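Beta-N-acetylhexosaminidase (Beutenbergia cavernae, PDB 5BU9) probably hydrolyses terminal non-reducing N-acetyl-D-hexosamine residues from N-acetyl-beta-D-hexosaminides, as a member of glycoside hydrolase family 3. Local coordinates at residues L130-D135 with N168-G173. Numbering follows the deposited sequence.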
loop_
_atom_site.group_PDB
_atom_site.type_symbol
_atom_site.label_atom_id
_atom_site.label_comp_id
_atom_site.label_asym_id
_atom_site.label_seq_id
_atom_site.Cartn_x
_atom_site.Cartn_y
_atom_site.Cartn_z
ATOM N N LEU A 130 3.298 -4.236 2.617
ATOM C CA LEU A 130 2.667 -3.892 1.338
ATOM C C LEU A 130 2.865 -5.070 0.367
ATOM O O LEU A 130 3.691 -5.038 -0.566
ATOM C CB LEU A 130 3.226 -2.565 0.771
ATOM C CG LEU A 130 3.230 -1.363 1.722
ATOM C CD1 LEU A 130 3.538 -0.084 0.947
ATOM C CD2 LEU A 130 1.904 -1.209 2.471
ATOM N N ALA A 131 2.074 -6.110 0.609
ATOM C CA ALA A 131 2.138 -7.390 -0.103
ATOM C C ALA A 131 0.999 -8.187 0.530
ATOM O O ALA A 131 0.597 -7.850 1.621
ATOM C CB ALA A 131 3.519 -8.080 0.094
ATOM N N PRO A 132 0.484 -9.247 -0.118
ATOM C CA PRO A 132 0.942 -9.863 -1.363
ATOM C C PRO A 132 0.401 -9.182 -2.615
ATOM O O PRO A 132 -0.670 -8.589 -2.598
ATOM C CB PRO A 132 0.393 -11.283 -1.252
ATOM C CG PRO A 132 -0.953 -11.075 -0.515
ATOM C CD PRO A 132 -0.696 -9.947 0.445
ATOM N N VAL A 133 1.155 -9.298 -3.698
ATOM C CA VAL A 133 0.687 -8.986 -5.049
ATOM C C VAL A 133 -0.395 -9.963 -5.497
ATOM O O VAL A 133 -0.155 -11.157 -5.614
ATOM C CB VAL A 133 1.860 -9.010 -6.039
ATOM C CG1 VAL A 133 1.372 -8.980 -7.451
ATOM C CG2 VAL A 133 2.800 -7.852 -5.774
HETATM N N MSE A 134 -1.590 -9.464 -5.767
HETATM C CA MSE A 134 -2.638 -10.334 -6.287
HETATM C C MSE A 134 -2.986 -9.990 -7.729
HETATM O O MSE A 134 -4.038 -10.385 -8.232
HETATM C CB MSE A 134 -3.873 -10.262 -5.399
HETATM C CG MSE A 134 -3.557 -10.687 -3.978
HETATM SE SE MSE A 134 -5.136 -11.155 -2.952
HETATM C CE MSE A 134 -5.392 -12.964 -3.658
ATOM N N ASP A 135 -2.084 -9.256 -8.377
ATOM C CA ASP A 135 -2.184 -8.971 -9.786
ATOM C C ASP A 135 -2.119 -10.304 -10.500
ATOM O O ASP A 135 -1.406 -11.189 -10.058
ATOM C CB ASP A 135 -1.035 -8.065 -10.268
ATOM C CG ASP A 135 -1.080 -6.676 -9.670
ATOM O OD1 ASP A 135 -2.168 -6.039 -9.664
ATOM O OD2 ASP A 135 -0.002 -6.225 -9.217
ATOM N N ASN A 168 -3.311 -15.628 -0.411
ATOM C CA ASN A 168 -4.092 -15.724 0.825
ATOM C C ASN A 168 -3.336 -16.533 1.882
ATOM O O ASN A 168 -3.489 -16.298 3.083
ATOM C CB ASN A 168 -5.470 -16.350 0.576
ATOM C CG ASN A 168 -6.416 -15.402 -0.110
ATOM O OD1 ASN A 168 -6.153 -14.197 -0.185
ATOM N ND2 ASN A 168 -7.528 -15.936 -0.621
ATOM N N ALA A 169 -2.530 -17.484 1.416
ATOM C CA ALA A 169 -1.704 -18.286 2.294
ATOM C C ALA A 169 -0.657 -17.358 2.894
ATOM O O ALA A 169 -0.439 -17.354 4.101
ATOM C CB ALA A 169 -1.066 -19.404 1.539
ATOM N N PHE A 170 -0.055 -16.533 2.035
ATOM C CA PHE A 170 0.991 -15.584 2.443
ATOM C C PHE A 170 0.413 -14.630 3.492
ATOM O O PHE A 170 0.999 -14.438 4.542
ATOM C CB PHE A 170 1.536 -14.854 1.192
ATOM C CG PHE A 170 2.549 -13.745 1.455
ATOM C CD1 PHE A 170 2.136 -12.460 1.803
ATOM C CD2 PHE A 170 3.903 -13.959 1.229
ATOM C CE1 PHE A 170 3.048 -11.437 1.981
ATOM C CE2 PHE A 170 4.817 -12.934 1.400
ATOM C CZ PHE A 170 4.388 -11.662 1.784
ATOM N N SER A 171 -0.759 -14.080 3.208
ATOM C CA SER A 171 -1.432 -13.166 4.124
ATOM C C SER A 171 -1.679 -13.847 5.467
ATOM O O SER A 171 -1.408 -13.273 6.524
ATOM C CB SER A 171 -2.772 -12.668 3.524
ATOM O OG SER A 171 -2.577 -11.777 2.442
ATOM N N ALA A 172 -2.184 -15.077 5.420
ATOM C CA ALA A 172 -2.504 -15.817 6.646
ATOM C C ALA A 172 -1.288 -15.998 7.576
ATOM O O ALA A 172 -1.405 -15.820 8.793
ATOM C CB ALA A 172 -3.114 -17.154 6.302
ATOM N N GLY A 173 -0.125 -16.338 7.016
ATOM C CA GLY A 173 1.078 -16.509 7.820
ATOM C C GLY A 173 1.583 -15.186 8.380
ATOM O O GLY A 173 2.083 -15.087 9.496
#
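The beta-alpha-beta crossover of a TIM-barrel domain illustrates how an outer helix is seated against the chain leaving a barrel strand: A131 and P132, just past strand 128-129, meet F170 and S171 of helix 160-176, which leads on to strand 180-186. The peptide bond before P132 is cis, and the bond from CA to CB of P132 points toward the helix. Both apolar side-chain pairs meet on F170. Its CG lies anti to the backbone N (chi1 175°), and the ring meets the loop obliquely, with CD1 3.7 Å from P132 CB and CE1 3.9 Å from A131 CB. W117 of helix 107-123 also touches the phenyl group, so the ring lies between this loop and helix 107-123. An alanine in place of F170 would probably open a gap beside P132 CB and A131 CB and take away the ring that W117 touches. Backbone hydrogen bonds tie the loop itself to strand 180-186, pairing A131 with V182, and P132 and M134 with K184. Farther along, selenomethionine M134, bent at chi3 (80°), crosses N168 at about a right angle, its CE 3.8 Å from N168 OD1. S171 OG is hydrogen-bonded to T181 OG1, which satisfies this buried hydroxyl, while the same oxygen rests against the proline ring, 3.3 Å from P132 CD and 3.4 Å from P132 CG.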